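Local coordinates for MutT/nudix family protein (Deinococcus radiodurans, PDB 2W4E) that probably hydrolyses ADP-ribose as a magnesium-dependent Nudix pyrophosphatase, here lacking its N-terminal part and represented by the Nudix domain, at residues Leu11-Phe25 and Thr103-Tyr115. Numbering follows the deposited sequence.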
loop_
_atom_site.group_PDB
_atom_site.type_symbol
_atom_site.label_atom_id
_atom_site.label_comp_id
_atom_site.label_asym_id
_atom_site.label_seq_id
_atom_site.Cartn_x
_atom_site.Cartn_y
_atom_site.Cartn_z
ATOM N N LEU A 11 -8.775 -8.377 4.906
ATOM C CA LEU A 11 -8.624 -9.383 3.870
ATOM C C LEU A 11 -9.233 -10.719 4.373
ATOM O O LEU A 11 -8.640 -11.384 5.208
ATOM C CB LEU A 11 -7.134 -9.558 3.517
ATOM C CG LEU A 11 -6.756 -10.763 2.623
ATOM C CD1 LEU A 11 -7.580 -10.715 1.297
ATOM C CD2 LEU A 11 -5.216 -10.683 2.373
ATOM N N PRO A 12 -10.421 -11.110 3.874
ATOM C CA PRO A 12 -11.081 -12.288 4.412
ATOM C C PRO A 12 -10.692 -13.518 3.579
ATOM O O PRO A 12 -10.759 -13.476 2.325
ATOM C CB PRO A 12 -12.583 -11.958 4.197
ATOM C CG PRO A 12 -12.621 -10.606 3.550
ATOM C CD PRO A 12 -11.290 -10.510 2.848
ATOM N N VAL A 13 -10.265 -14.594 4.245
ATOM C CA VAL A 13 -9.831 -15.803 3.534
ATOM C C VAL A 13 -10.597 -17.012 4.101
ATOM O O VAL A 13 -10.649 -17.209 5.335
ATOM C CB VAL A 13 -8.313 -16.012 3.628
ATOM C CG1 VAL A 13 -7.881 -17.411 3.103
ATOM C CG2 VAL A 13 -7.515 -14.868 2.916
ATOM N N THR A 14 -11.167 -17.818 3.214
ATOM C CA THR A 14 -11.936 -19.010 3.639
ATOM C C THR A 14 -11.008 -20.187 4.023
ATOM O O THR A 14 -9.790 -20.146 3.741
ATOM C CB THR A 14 -12.867 -19.452 2.512
ATOM O OG1 THR A 14 -12.085 -20.005 1.426
ATOM C CG2 THR A 14 -13.634 -18.275 2.012
ATOM N N ALA A 15 -11.575 -21.209 4.663
ATOM C CA ALA A 15 -10.883 -22.483 4.929
ATOM C C ALA A 15 -10.281 -23.077 3.665
ATOM O O ALA A 15 -9.246 -23.728 3.721
ATOM C CB ALA A 15 -11.878 -23.543 5.570
ATOM N N GLN A 16 -10.925 -22.836 2.529
ATOM C CA GLN A 16 -10.447 -23.313 1.226
ATOM C C GLN A 16 -9.358 -22.429 0.591
ATOM O O GLN A 16 -8.915 -22.717 -0.512
ATOM C CB GLN A 16 -11.624 -23.390 0.242
ATOM C CG GLN A 16 -12.426 -24.667 0.271
ATOM C CD GLN A 16 -13.014 -25.002 1.610
ATOM O OE1 GLN A 16 -13.829 -24.239 2.150
ATOM N NE2 GLN A 16 -12.658 -26.168 2.144
ATOM N N GLY A 17 -8.920 -21.372 1.243
ATOM C CA GLY A 17 -7.869 -20.517 0.643
ATOM C C GLY A 17 -8.368 -19.658 -0.504
ATOM O O GLY A 17 -7.667 -19.495 -1.497
ATOM N N GLU A 18 -9.605 -19.157 -0.385
ATOM C CA GLU A 18 -10.129 -18.160 -1.304
ATOM C C GLU A 18 -10.218 -16.822 -0.606
ATOM O O GLU A 18 -10.535 -16.760 0.598
ATOM C CB GLU A 18 -11.519 -18.540 -1.741
ATOM C CG GLU A 18 -11.578 -19.960 -2.233
ATOM C CD GLU A 18 -12.954 -20.490 -2.030
ATOM O OE1 GLU A 18 -13.420 -20.540 -0.855
ATOM O OE2 GLU A 18 -13.590 -20.816 -3.043
ATOM N N ALA A 19 -9.906 -15.760 -1.338
ATOM C CA ALA A 19 -10.103 -14.412 -0.807
ATOM C C ALA A 19 -11.536 -13.995 -1.083
ATOM O O ALA A 19 -12.080 -14.283 -2.150
ATOM C CB ALA A 19 -9.134 -13.430 -1.474
ATOM N N VAL A 20 -12.139 -13.296 -0.139
ATOM C CA VAL A 20 -13.448 -12.732 -0.354
ATOM C C VAL A 20 -13.320 -11.239 -0.657
ATOM O O VAL A 20 -13.191 -10.439 0.273
ATOM C CB VAL A 20 -14.381 -12.969 0.853
ATOM C CG1 VAL A 20 -15.809 -12.465 0.530
ATOM C CG2 VAL A 20 -14.373 -14.485 1.227
ATOM N N LEU A 21 -13.368 -10.894 -1.945
ATOM C CA LEU A 21 -13.272 -9.500 -2.395
ATOM C C LEU A 21 -14.627 -8.898 -2.695
ATOM O O LEU A 21 -15.620 -9.598 -2.740
ATOM C CB LEU A 21 -12.394 -9.400 -3.658
ATOM C CG LEU A 21 -11.076 -10.143 -3.534
ATOM C CD1 LEU A 21 -10.167 -9.962 -4.777
ATOM C CD2 LEU A 21 -10.371 -9.606 -2.273
ATOM N N ILE A 22 -14.652 -7.589 -2.908
ATOM C CA ILE A 22 -15.843 -6.911 -3.405
ATOM C C ILE A 22 -15.525 -6.050 -4.629
ATOM O O ILE A 22 -14.371 -5.616 -4.811
ATOM C CB ILE A 22 -16.495 -6.019 -2.342
ATOM C CG1 ILE A 22 -15.480 -4.977 -1.823
ATOM C CG2 ILE A 22 -17.089 -6.880 -1.209
ATOM C CD1 ILE A 22 -16.074 -3.958 -0.870
ATOM N N ARG A 23 -16.539 -5.828 -5.469
ATOM C CA ARG A 23 -16.442 -4.821 -6.543
ATOM C C ARG A 23 -17.430 -3.790 -6.116
ATOM O O ARG A 23 -18.623 -4.055 -5.994
ATOM C CB ARG A 23 -16.747 -5.352 -7.964
ATOM C CG ARG A 23 -15.742 -6.413 -8.497
ATOM C CD ARG A 23 -15.829 -6.635 -10.032
ATOM N NE ARG A 23 -15.034 -7.815 -10.414
ATOM C CZ ARG A 23 -15.528 -9.003 -10.767
ATOM N NH1 ARG A 23 -16.836 -9.210 -10.811
ATOM N NH2 ARG A 23 -14.703 -10.003 -11.072
ATOM N N GLN A 24 -16.916 -2.614 -5.829
ATOM C CA GLN A 24 -17.705 -1.549 -5.301
ATOM C C GLN A 24 -17.640 -0.360 -6.252
ATOM O O GLN A 24 -16.564 0.022 -6.669
ATOM C CB GLN A 24 -17.110 -1.128 -3.965
ATOM C CG GLN A 24 -17.949 -0.107 -3.247
ATOM C CD GLN A 24 -17.662 -0.105 -1.769
ATOM O OE1 GLN A 24 -16.498 -0.310 -1.331
ATOM N NE2 GLN A 24 -18.690 0.168 -0.982
ATOM N N PHE A 25 -18.801 0.205 -6.582
ATOM C CA PHE A 25 -18.861 1.453 -7.352
ATOM C C PHE A 25 -18.164 2.561 -6.565
ATOM O O PHE A 25 -18.403 2.726 -5.362
ATOM C CB PHE A 25 -20.320 1.863 -7.630
ATOM C CG PHE A 25 -20.447 3.069 -8.536
ATOM C CD1 PHE A 25 -20.250 2.946 -9.900
ATOM C CD2 PHE A 25 -20.745 4.330 -8.012
ATOM C CE1 PHE A 25 -20.344 4.071 -10.756
ATOM C CE2 PHE A 25 -20.838 5.471 -8.860
ATOM C CZ PHE A 25 -20.647 5.325 -10.226
ATOM N N THR A 103 -24.320 -1.451 -5.864
ATOM C CA THR A 103 -23.271 -0.793 -5.087
ATOM C C THR A 103 -22.083 -1.738 -4.859
ATOM O O THR A 103 -20.953 -1.447 -5.294
ATOM C CB THR A 103 -23.774 -0.327 -3.681
ATOM O OG1 THR A 103 -25.063 0.312 -3.770
ATOM C CG2 THR A 103 -22.770 0.621 -3.048
ATOM N N ILE A 104 -22.356 -2.843 -4.148
ATOM C CA ILE A 104 -21.363 -3.870 -3.807
ATOM C C ILE A 104 -21.707 -5.215 -4.451
ATOM O O ILE A 104 -22.851 -5.602 -4.465
ATOM C CB ILE A 104 -21.196 -4.021 -2.252
ATOM C CG1 ILE A 104 -20.499 -2.782 -1.671
ATOM C CG2 ILE A 104 -20.405 -5.274 -1.890
ATOM C CD1 ILE A 104 -20.599 -2.658 -0.142
ATOM N N GLU A 105 -20.709 -5.889 -5.013
ATOM C CA GLU A 105 -20.837 -7.256 -5.477
ATOM C C GLU A 105 -19.706 -8.093 -4.871
ATOM O O GLU A 105 -18.531 -7.789 -5.018
ATOM C CB GLU A 105 -20.786 -7.330 -6.996
ATOM C CG GLU A 105 -20.604 -8.758 -7.529
ATOM C CD GLU A 105 -20.118 -8.822 -8.976
ATOM O OE1 GLU A 105 -19.995 -9.944 -9.509
ATOM O OE2 GLU A 105 -19.843 -7.776 -9.592
ATOM N N ARG A 106 -20.082 -9.172 -4.216
ATOM C CA ARG A 106 -19.111 -10.090 -3.657
ATOM C C ARG A 106 -18.452 -10.967 -4.707
ATOM O O ARG A 106 -19.128 -11.504 -5.598
ATOM C CB ARG A 106 -19.763 -10.930 -2.585
ATOM C CG ARG A 106 -18.758 -11.633 -1.688
ATOM C CD ARG A 106 -19.265 -12.988 -1.402
ATOM N NE ARG A 106 -20.194 -12.940 -0.311
ATOM C CZ ARG A 106 -21.221 -13.766 -0.154
ATOM N NH1 ARG A 106 -21.490 -14.703 -1.049
ATOM N NH2 ARG A 106 -21.973 -13.637 0.914
ATOM N N VAL A 107 -17.133 -11.118 -4.587
ATOM C CA VAL A 107 -16.323 -11.811 -5.568
ATOM C C VAL A 107 -15.375 -12.736 -4.812
ATOM O O VAL A 107 -14.421 -12.266 -4.195
ATOM C CB VAL A 107 -15.498 -10.788 -6.455
ATOM C CG1 VAL A 107 -14.439 -11.494 -7.305
ATOM C CG2 VAL A 107 -16.428 -9.953 -7.376
ATOM N N VAL A 108 -15.595 -14.043 -4.887
ATOM C CA VAL A 108 -14.705 -15.021 -4.225
ATOM C C VAL A 108 -13.728 -15.668 -5.209
ATOM O O VAL A 108 -14.147 -16.346 -6.135
ATOM C CB VAL A 108 -15.548 -16.107 -3.473
ATOM C CG1 VAL A 108 -14.648 -17.196 -2.848
ATOM C CG2 VAL A 108 -16.395 -15.445 -2.388
ATOM N N LEU A 109 -12.431 -15.451 -5.016
ATOM C CA LEU A 109 -11.408 -15.985 -5.912
ATOM C C LEU A 109 -10.352 -16.769 -5.183
ATOM O O LEU A 109 -9.952 -16.382 -4.090
ATOM C CB LEU A 109 -10.704 -14.814 -6.624
ATOM C CG LEU A 109 -11.530 -13.940 -7.560
ATOM C CD1 LEU A 109 -10.782 -12.634 -7.832
ATOM C CD2 LEU A 109 -11.761 -14.691 -8.844
ATOM N N PRO A 110 -9.832 -17.851 -5.802
ATOM C CA PRO A 110 -8.657 -18.501 -5.233
ATOM C C PRO A 110 -7.515 -17.508 -4.981
ATOM O O PRO A 110 -7.278 -16.600 -5.807
ATOM C CB PRO A 110 -8.230 -19.496 -6.339
ATOM C CG PRO A 110 -9.476 -19.769 -7.088
ATOM C CD PRO A 110 -10.148 -18.386 -7.140
ATOM N N LEU A 111 -6.789 -17.700 -3.869
ATOM C CA LEU A 111 -5.713 -16.788 -3.494
ATOM C C LEU A 111 -4.611 -16.698 -4.565
ATOM O O LEU A 111 -4.008 -15.653 -4.721
ATOM C CB LEU A 111 -5.083 -17.192 -2.145
ATOM C CG LEU A 111 -5.797 -16.777 -0.864
ATOM C CD1 LEU A 111 -5.138 -17.424 0.377
ATOM C CD2 LEU A 111 -5.827 -15.244 -0.730
ATOM N N ALA A 112 -4.339 -17.791 -5.289
ATOM C CA ALA A 112 -3.270 -17.800 -6.300
ATOM C C ALA A 112 -3.568 -16.786 -7.414
ATOM O O ALA A 112 -2.681 -16.057 -7.886
ATOM C CB ALA A 112 -3.099 -19.229 -6.861
ATOM N N GLU A 113 -4.839 -16.716 -7.791
ATOM C CA GLU A 113 -5.335 -15.771 -8.761
ATOM C C GLU A 113 -5.313 -14.325 -8.254
ATOM O O GLU A 113 -4.882 -13.433 -8.960
ATOM C CB GLU A 113 -6.756 -16.169 -9.176
ATOM C CG GLU A 113 -7.384 -15.210 -10.156
ATOM C CD GLU A 113 -6.570 -15.006 -11.459
ATOM O OE1 GLU A 113 -5.581 -15.729 -11.744
ATOM O OE2 GLU A 113 -6.944 -14.098 -12.207
ATOM N N VAL A 114 -5.710 -14.124 -7.006
ATOM C CA VAL A 114 -5.589 -12.795 -6.390
ATOM C C VAL A 114 -4.136 -12.262 -6.405
ATOM O O VAL A 114 -3.882 -11.081 -6.770
ATOM C CB VAL A 114 -6.158 -12.777 -4.951
ATOM C CG1 VAL A 114 -6.053 -11.360 -4.361
ATOM C CG2 VAL A 114 -7.609 -13.167 -5.000
ATOM N N TYR A 115 -3.190 -13.111 -6.031
ATOM C CA TYR A 115 -1.775 -12.683 -6.032
ATOM C C TYR A 115 -1.189 -12.554 -7.448
ATOM O O TYR A 115 -0.267 -11.726 -7.674
ATOM C CB TYR A 115 -0.910 -13.535 -5.084
ATOM C CG TYR A 115 -1.158 -13.079 -3.654
ATOM C CD1 TYR A 115 -2.240 -13.586 -2.904
ATOM C CD2 TYR A 115 -0.371 -12.082 -3.081
ATOM C CE1 TYR A 115 -2.507 -13.124 -1.577
ATOM C CE2 TYR A 115 -0.626 -11.613 -1.756
ATOM C CZ TYR A 115 -1.693 -12.136 -1.027
ATOM O OH TYR A 115 -1.926 -11.670 0.244
#
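The guanidinium of Arg23 carries Val107 on one face, CG2 sitting 3.5 Å from NH1 and offset toward the rim. Glu105 runs alongside Arg23 in the same direction, its carboxylate plane turned 70° from the guanidinium, and the salt bridge from NH1 to OE1 is a long 3.5 Å. Leu11 CD2 meets the hydroxyl of the Tyr115 ring, whose OH bonds to Leu132 O; Leu111 O lies at that ring's edge, in plane. Arg23 with Glu105 and Val107 joins strand 18-25 to strand 104-110, antiparallel neighbours in the three-stranded sheet of the Nudix fold, while Leu11 on strand 6-14 meets helix 111-120 through Tyr115. Paired backbone bonds link Ala19 with Leu109, Leu21 with Val107 and Arg23 with Glu105. With an alanine in place of Arg23, Glu105 is likely to lose this charge partner and Val107 CG2 the flat group over it. Ile22, Ile104 and the aliphatic part of Gln24 share the other face, where Ile22 and Ile104 touch helix 47-59; Ile22 CG2 touches Ile104 CG2 at 3.7 Å. On the Arg23 side, Leu21 CD1 and Val114 CG2 meet tip to tip, 4.1 Å apart. Leu111, its CG anti to the carbonyl carbon (chi1 -81°), sends CD2 to Ala19 CB at 3.8 Å and CD1 to Val13 CG1. Beyond the strand pair, Leu111 N donates to Gly17 O at 3.1 Å, tilted 15° from the carbonyl plane.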